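Long-range contacts in arsenate Reductase (Corynebacterium glutamicum, PDB 3T38), which reduces arsenate to arsenite as a thioredoxin-dependent arsenate reductase built on the low molecular weight tyrosine phosphatase fold: residues A46-I51 with S117-E122; D155-M160 with K172-W177. All blocks are in the same frame, centred on the assembly; numbering follows the deposited sequence.

Contact 1: residues A46-I51 with S117-E122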
loop_
_atom_site.group_PDB
_atom_site.type_symbol
_atom_site.label_atom_id
_atom_site.label_comp_id
_atom_site.label_asym_id
_atom_site.label_seq_id
_atom_site.Cartn_x
_atom_site.Cartn_y
_atom_site.Cartn_z
ATOM N N ALA A 46 7.180 4.868 2.238
ATOM C CA ALA A 46 7.328 6.266 2.618
ATOM C C ALA A 46 6.178 6.719 3.493
ATOM O O ALA A 46 6.343 7.586 4.345
ATOM C CB ALA A 46 7.418 7.135 1.401
ATOM N N ARG A 47 4.999 6.137 3.279
ATOM C CA ARG A 47 3.786 6.553 4.026
ATOM C C ARG A 47 3.939 6.391 5.525
ATOM O O ARG A 47 3.477 7.252 6.294
ATOM C CB ARG A 47 2.569 5.786 3.517
ATOM C CG ARG A 47 2.030 6.334 2.183
ATOM C CD ARG A 47 0.638 5.724 1.827
ATOM N NE ARG A 47 0.638 4.304 2.156
ATOM C CZ ARG A 47 0.602 3.305 1.278
ATOM N NH1 ARG A 47 0.592 3.506 -0.073
ATOM N NH2 ARG A 47 0.595 2.076 1.766
ATOM N N THR A 48 4.625 5.320 5.931
ATOM C CA THR A 48 4.703 4.958 7.359
ATOM C C THR A 48 6.069 5.262 7.930
ATOM O O THR A 48 6.182 5.560 9.106
ATOM C CB THR A 48 4.375 3.453 7.610
ATOM O OG1 THR A 48 5.055 2.651 6.633
ATOM C CG2 THR A 48 2.840 3.231 7.432
ATOM N N ALA A 49 7.090 5.184 7.085
ATOM C CA ALA A 49 8.483 5.288 7.533
ATOM C C ALA A 49 8.984 6.686 7.341
ATOM O O ALA A 49 9.874 7.082 8.038
ATOM C CB ALA A 49 9.408 4.257 6.772
ATOM N N LYS A 50 8.368 7.441 6.438
ATOM C CA LYS A 50 8.823 8.786 5.993
ATOM C C LYS A 50 10.007 8.666 5.006
ATOM O O LYS A 50 10.665 7.610 4.951
ATOM C CB LYS A 50 9.147 9.747 7.181
ATOM C CG LYS A 50 10.637 9.688 7.712
ATOM C CD LYS A 50 10.907 10.499 9.018
ATOM C CE LYS A 50 11.733 11.799 8.738
ATOM N NZ LYS A 50 11.114 12.853 7.829
ATOM N N ILE A 51 10.244 9.704 4.212
ATOM C CA ILE A 51 11.436 9.783 3.365
ATOM C C ILE A 51 12.688 9.900 4.233
ATOM O O ILE A 51 12.922 10.922 4.918
ATOM C CB ILE A 51 11.403 11.014 2.387
ATOM C CG1 ILE A 51 10.132 11.028 1.530
ATOM C CG2 ILE A 51 12.742 11.151 1.552
ATOM C CD1 ILE A 51 10.038 9.909 0.516
ATOM N N SER A 117 -1.052 -4.601 8.733
ATOM C CA SER A 117 -2.163 -3.796 8.247
ATOM C C SER A 117 -1.805 -2.293 8.396
ATOM O O SER A 117 -2.251 -1.458 7.602
ATOM C CB SER A 117 -3.469 -4.154 8.983
ATOM O OG SER A 117 -3.391 -3.866 10.366
ATOM N N LEU A 118 -1.104 -1.935 9.469
ATOM C CA LEU A 118 -0.834 -0.516 9.728
ATOM C C LEU A 118 0.637 -0.370 10.207
ATOM O O LEU A 118 0.926 -0.135 11.407
ATOM C CB LEU A 118 -1.799 0.014 10.800
ATOM C CG LEU A 118 -3.314 -0.164 10.634
ATOM C CD1 LEU A 118 -4.124 0.251 11.995
ATOM C CD2 LEU A 118 -3.924 0.572 9.376
ATOM N N PRO A 119 1.576 -0.541 9.278
ATOM C CA PRO A 119 2.985 -0.603 9.693
ATOM C C PRO A 119 3.442 0.533 10.580
ATOM O O PRO A 119 3.171 1.675 10.312
ATOM C CB PRO A 119 3.746 -0.545 8.359
ATOM C CG PRO A 119 2.766 -1.134 7.334
ATOM C CD PRO A 119 1.388 -0.656 7.808
ATOM N N ALA A 120 4.227 0.225 11.597
ATOM C CA ALA A 120 5.013 1.232 12.278
ATOM C C ALA A 120 6.177 1.670 11.375
ATOM O O ALA A 120 6.347 1.173 10.250
ATOM C CB ALA A 120 5.544 0.679 13.607
ATOM N N SER A 121 6.985 2.597 11.883
ATOM C CA SER A 121 8.085 3.106 11.113
ATOM C C SER A 121 9.313 2.249 11.261
ATOM O O SER A 121 10.180 2.272 10.388
ATOM C CB SER A 121 8.394 4.547 11.493
ATOM O OG SER A 121 8.859 4.590 12.800
ATOM N N GLU A 122 9.369 1.472 12.339
ATOM C CA GLU A 122 10.495 0.578 12.629
ATOM C C GLU A 122 10.076 -0.573 13.547
ATOM O O GLU A 122 9.050 -0.515 14.231
ATOM C CB GLU A 122 11.672 1.334 13.268
ATOM C CG GLU A 122 12.366 2.399 12.389
ATOM C CD GLU A 122 13.656 2.913 13.037
ATOM O OE1 GLU A 122 14.036 2.367 14.100
ATOM O OE2 GLU A 122 14.297 3.861 12.512
HETATM O O HOH W 1 7.181 1.684 7.884
#

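Contact 2: residues D155-M160 with K172-W177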
loop_
_atom_site.group_PDB
_atom_site.type_symbol
_atom_site.label_atom_id
_atom_site.label_comp_id
_atom_site.label_asym_id
_atom_site.label_seq_id
_atom_site.Cartn_x
_atom_site.Cartn_y
_atom_site.Cartn_z
ATOM N N ASP A 155 1.833 -20.628 1.190
ATOM C CA ASP A 155 1.141 -21.919 1.494
ATOM C C ASP A 155 0.480 -21.871 2.893
ATOM O O ASP A 155 -0.463 -22.576 3.141
ATOM C CB ASP A 155 2.110 -23.109 1.432
ATOM C CG ASP A 155 2.783 -23.246 0.080
ATOM O OD1 ASP A 155 2.111 -23.682 -0.874
ATOM O OD2 ASP A 155 3.975 -22.886 -0.066
ATOM N N TYR A 156 1.010 -21.050 3.803
ATOM C CA TYR A 156 0.475 -20.861 5.160
ATOM C C TYR A 156 0.337 -19.365 5.398
ATOM O O TYR A 156 1.281 -18.618 5.131
ATOM C CB TYR A 156 1.447 -21.398 6.227
ATOM C CG TYR A 156 1.612 -22.892 6.238
ATOM C CD1 TYR A 156 2.401 -23.517 5.269
ATOM C CD2 TYR A 156 0.934 -23.695 7.187
ATOM C CE1 TYR A 156 2.548 -24.903 5.227
ATOM C CE2 TYR A 156 1.081 -25.136 7.174
ATOM C CZ TYR A 156 1.887 -25.720 6.168
ATOM O OH TYR A 156 2.077 -27.088 6.098
ATOM N N VAL A 157 -0.804 -18.916 5.919
ATOM C CA VAL A 157 -0.967 -17.500 6.223
ATOM C C VAL A 157 -1.402 -17.458 7.653
ATOM O O VAL A 157 -2.448 -18.017 7.978
ATOM C CB VAL A 157 -2.088 -16.821 5.347
ATOM C CG1 VAL A 157 -2.389 -15.401 5.849
ATOM C CG2 VAL A 157 -1.761 -16.833 3.822
ATOM N N ILE A 158 -0.603 -16.818 8.509
ATOM C CA ILE A 158 -0.866 -16.824 9.963
ATOM C C ILE A 158 -1.146 -15.427 10.415
ATOM O O ILE A 158 -0.332 -14.557 10.315
ATOM C CB ILE A 158 0.283 -17.452 10.841
ATOM C CG1 ILE A 158 0.520 -18.928 10.499
ATOM C CG2 ILE A 158 -0.034 -17.410 12.315
ATOM C CD1 ILE A 158 1.363 -19.143 9.274
ATOM N N THR A 159 -2.298 -15.291 10.996
ATOM C CA THR A 159 -2.903 -14.070 11.436
ATOM C C THR A 159 -2.701 -13.867 12.946
ATOM O O THR A 159 -2.849 -14.803 13.710
ATOM C CB THR A 159 -4.421 -14.201 11.047
ATOM O OG1 THR A 159 -4.618 -13.387 9.873
ATOM C CG2 THR A 159 -5.346 -13.858 12.136
HETATM N N MSE A 160 -2.316 -12.657 13.353
HETATM C CA MSE A 160 -1.967 -12.384 14.754
HETATM C C MSE A 160 -2.579 -11.041 15.266
HETATM O O MSE A 160 -1.875 -10.152 15.779
HETATM C CB MSE A 160 -0.435 -12.400 14.906
HETATM C CG MSE A 160 0.223 -13.454 14.023
HETATM SE SE MSE A 160 2.178 -13.554 14.300
HETATM C CE MSE A 160 2.249 -14.096 16.181
ATOM N N LYS A 172 -4.638 -23.012 0.442
ATOM C CA LYS A 172 -3.782 -22.484 1.481
ATOM C C LYS A 172 -4.261 -22.820 2.902
ATOM O O LYS A 172 -5.464 -22.885 3.151
ATOM C CB LYS A 172 -3.730 -20.949 1.376
ATOM C CG LYS A 172 -3.242 -20.387 0.064
ATOM C CD LYS A 172 -3.163 -18.845 0.064
ATOM C CE LYS A 172 -2.993 -18.367 -1.429
ATOM N NZ LYS A 172 -1.719 -18.905 -1.908
ATOM N N HIS A 173 -3.301 -22.913 3.833
ATOM C CA HIS A 173 -3.585 -23.021 5.286
ATOM C C HIS A 173 -3.678 -21.671 5.983
ATOM O O HIS A 173 -2.695 -21.009 6.179
ATOM C CB HIS A 173 -2.578 -23.984 5.990
ATOM C CG HIS A 173 -2.444 -25.277 5.267
ATOM N ND1 HIS A 173 -3.449 -26.216 5.255
ATOM C CD2 HIS A 173 -1.482 -25.746 4.432
ATOM C CE1 HIS A 173 -3.101 -27.225 4.475
ATOM N NE2 HIS A 173 -1.909 -26.965 3.967
ATOM N N TYR A 174 -4.883 -21.258 6.306
ATOM C CA TYR A 174 -5.104 -20.082 7.136
ATOM C C TYR A 174 -5.186 -20.487 8.628
ATOM O O TYR A 174 -6.059 -21.252 9.053
ATOM C CB TYR A 174 -6.365 -19.332 6.671
ATOM C CG TYR A 174 -6.174 -18.600 5.363
ATOM C CD1 TYR A 174 -6.320 -19.243 4.131
ATOM C CD2 TYR A 174 -5.837 -17.252 5.360
ATOM C CE1 TYR A 174 -6.139 -18.538 2.922
ATOM C CE2 TYR A 174 -5.669 -16.542 4.178
ATOM C CZ TYR A 174 -5.807 -17.200 2.965
ATOM O OH TYR A 174 -5.614 -16.462 1.819
ATOM N N LEU A 175 -4.253 -19.954 9.387
ATOM C CA LEU A 175 -4.131 -20.179 10.810
ATOM C C LEU A 175 -4.342 -18.818 11.510
ATOM O O LEU A 175 -3.885 -17.780 11.000
ATOM C CB LEU A 175 -2.717 -20.755 11.129
ATOM C CG LEU A 175 -2.308 -22.261 11.177
ATOM C CD1 LEU A 175 -3.114 -23.256 10.321
ATOM C CD2 LEU A 175 -0.793 -22.484 10.984
ATOM N N ASP A 176 -5.046 -18.836 12.643
ATOM C CA ASP A 176 -5.307 -17.660 13.475
ATOM C C ASP A 176 -4.728 -17.852 14.886
ATOM O O ASP A 176 -5.201 -18.692 15.642
ATOM C CB ASP A 176 -6.837 -17.461 13.595
ATOM C CG ASP A 176 -7.215 -16.093 14.152
ATOM O OD1 ASP A 176 -6.423 -15.451 14.854
ATOM O OD2 ASP A 176 -8.339 -15.655 13.901
ATOM N N TRP A 177 -3.695 -17.079 15.223
ATOM C CA TRP A 177 -2.980 -17.223 16.490
ATOM C C TRP A 177 -3.330 -16.148 17.530
ATOM O O TRP A 177 -2.515 -15.859 18.407
ATOM C CB TRP A 177 -1.472 -17.189 16.258
ATOM C CG TRP A 177 -0.882 -18.471 15.737
ATOM C CD1 TRP A 177 -1.560 -19.579 15.338
ATOM C CD2 TRP A 177 0.491 -18.738 15.512
ATOM N NE1 TRP A 177 -0.690 -20.537 14.895
ATOM C CE2 TRP A 177 0.580 -20.052 14.992
ATOM C CE3 TRP A 177 1.675 -18.001 15.721
ATOM C CZ2 TRP A 177 1.792 -20.652 14.666
ATOM C CZ3 TRP A 177 2.887 -18.596 15.402
ATOM C CH2 TRP A 177 2.939 -19.900 14.865
#

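Contact 1: residues A46-I51 with S117-E122
Thr-48 and Ala-49, at the C-terminal end of helix 31-49, rest against Pro-119, Ala-120 and Ser-121 of the loop that follows strand 111-116. No direct hydrogen bond joins the two segments. The polar link is a water, 2.6 Å from Thr-48 OG1 and donating a hydrogen bond to Ala-120 O, also at 2.6 Å. With chi1 at 45°, OG1 is flanked by the backbone N and C and meets the water, while CG2, anti to the carbonyl carbon, faces Pro-119. OG1 also makes a weak hydrogen bond to Leu-45 O.

The remaining contacts are van der Waals. The side chains of Thr-48 and Pro-119 meet at a slant, with Thr-48 OG1 3.9 Å from Pro-119 CB. The methyl CG2 of Thr-48 lies 3.3 Å from Pro-119 O. Ser-121 CB packs on the helix backbone, 3.4 Å from Thr-48 O and 4.0 Å from Ala-49 CA.

The helix stops here. Lys-50 N still bonds to Ala-46 O, but Lys-50 itself has a positive phi of 77°. The second subunit adds to the same region: its Leu-118 packs on Thr-48, and its Leu-146 O accepts a hydrogen bond from Arg-47 NH1. The arrangement is a small, water-bridged surface contact between a helix end of the N-terminal helical region and a loop of the low molecular weight phosphatase fold, and part of the interface with the second subunit.

Contact 2: residues D155-M160 with K172-W177
Lys-172 lies beside Asp-155 across the contact, and its NZ is held by hydrogen bonds to Arg-152 O and Ser-154 O and a weak one to Ile-151 O. The shortest bond between the segments runs from Val-157 N to His-173 O, 2.8 Å with an N-H...O angle of 166°. The same oxygen has Tyr-156 CA 3.3 Å away in a CA-H...O contact. Four more backbone bonds continue the ladder: His-173 N to Asp-155 O, Leu-175 N to Val-157 O, Thr-159 N to Leu-175 O and Trp-177 N to Thr-159 O.

Successive residues of each strand alternate between the two faces, and bridged partners share one. Tyr-156, His-173, Ile-158 and Leu-175 lie on one face. His-173 CD2 sits over the tyrosine ring toward its rim, with the ring planes at 38°. Ile-158 CG1 (chi1 -62°) meets Leu-175 CB at 3.8 Å. Its CG2, anti to the backbone N, makes a CH-pi contact over the five-membered ring of Trp-177, 3.6 Å from the centroid. The selenomethionine Met-160 brings CE to the edge of the same indole, 4.0 Å from Trp-177 CE3.

These are parallel neighbours in the four-stranded sheet of the low molecular weight phosphatase fold, strand order 2-1-3-4. Strand 156-159 also bonds to strand 83-88, and helix 190-211 packs on Tyr-156, Leu-175 and Trp-177.

Val-157, Tyr-174, Thr-159 and Asp-176 belong to the other face. Val-157 CB is 3.8 Å from Tyr-174 CD2. Thr-159 CG2 approaches Asp-176 OD1 at 3.3 Å, and that oxygen also accepts a hydrogen bond from Glu-178 N.

Both segments of contact 1 precede those of contact 2 in the sequence. Their centres are 24 Å apart. Their nearest atoms are about 8 Å apart and do not touch. The four-stranded parallel sheet relates them. Contact 1 uses the loop after strand 111-116, the outermost strand on one side, and contact 2 joins strand 156-159 to strand 173-176, the outermost on the other within this chain. Strand 83-88 lies between. Contact 1 joins the end of helix 31-49 to the phosphatase-like part, near the second subunit. Contact 2 is internal to the phosphatase-like part, and no other chain of the assembly touches its segments.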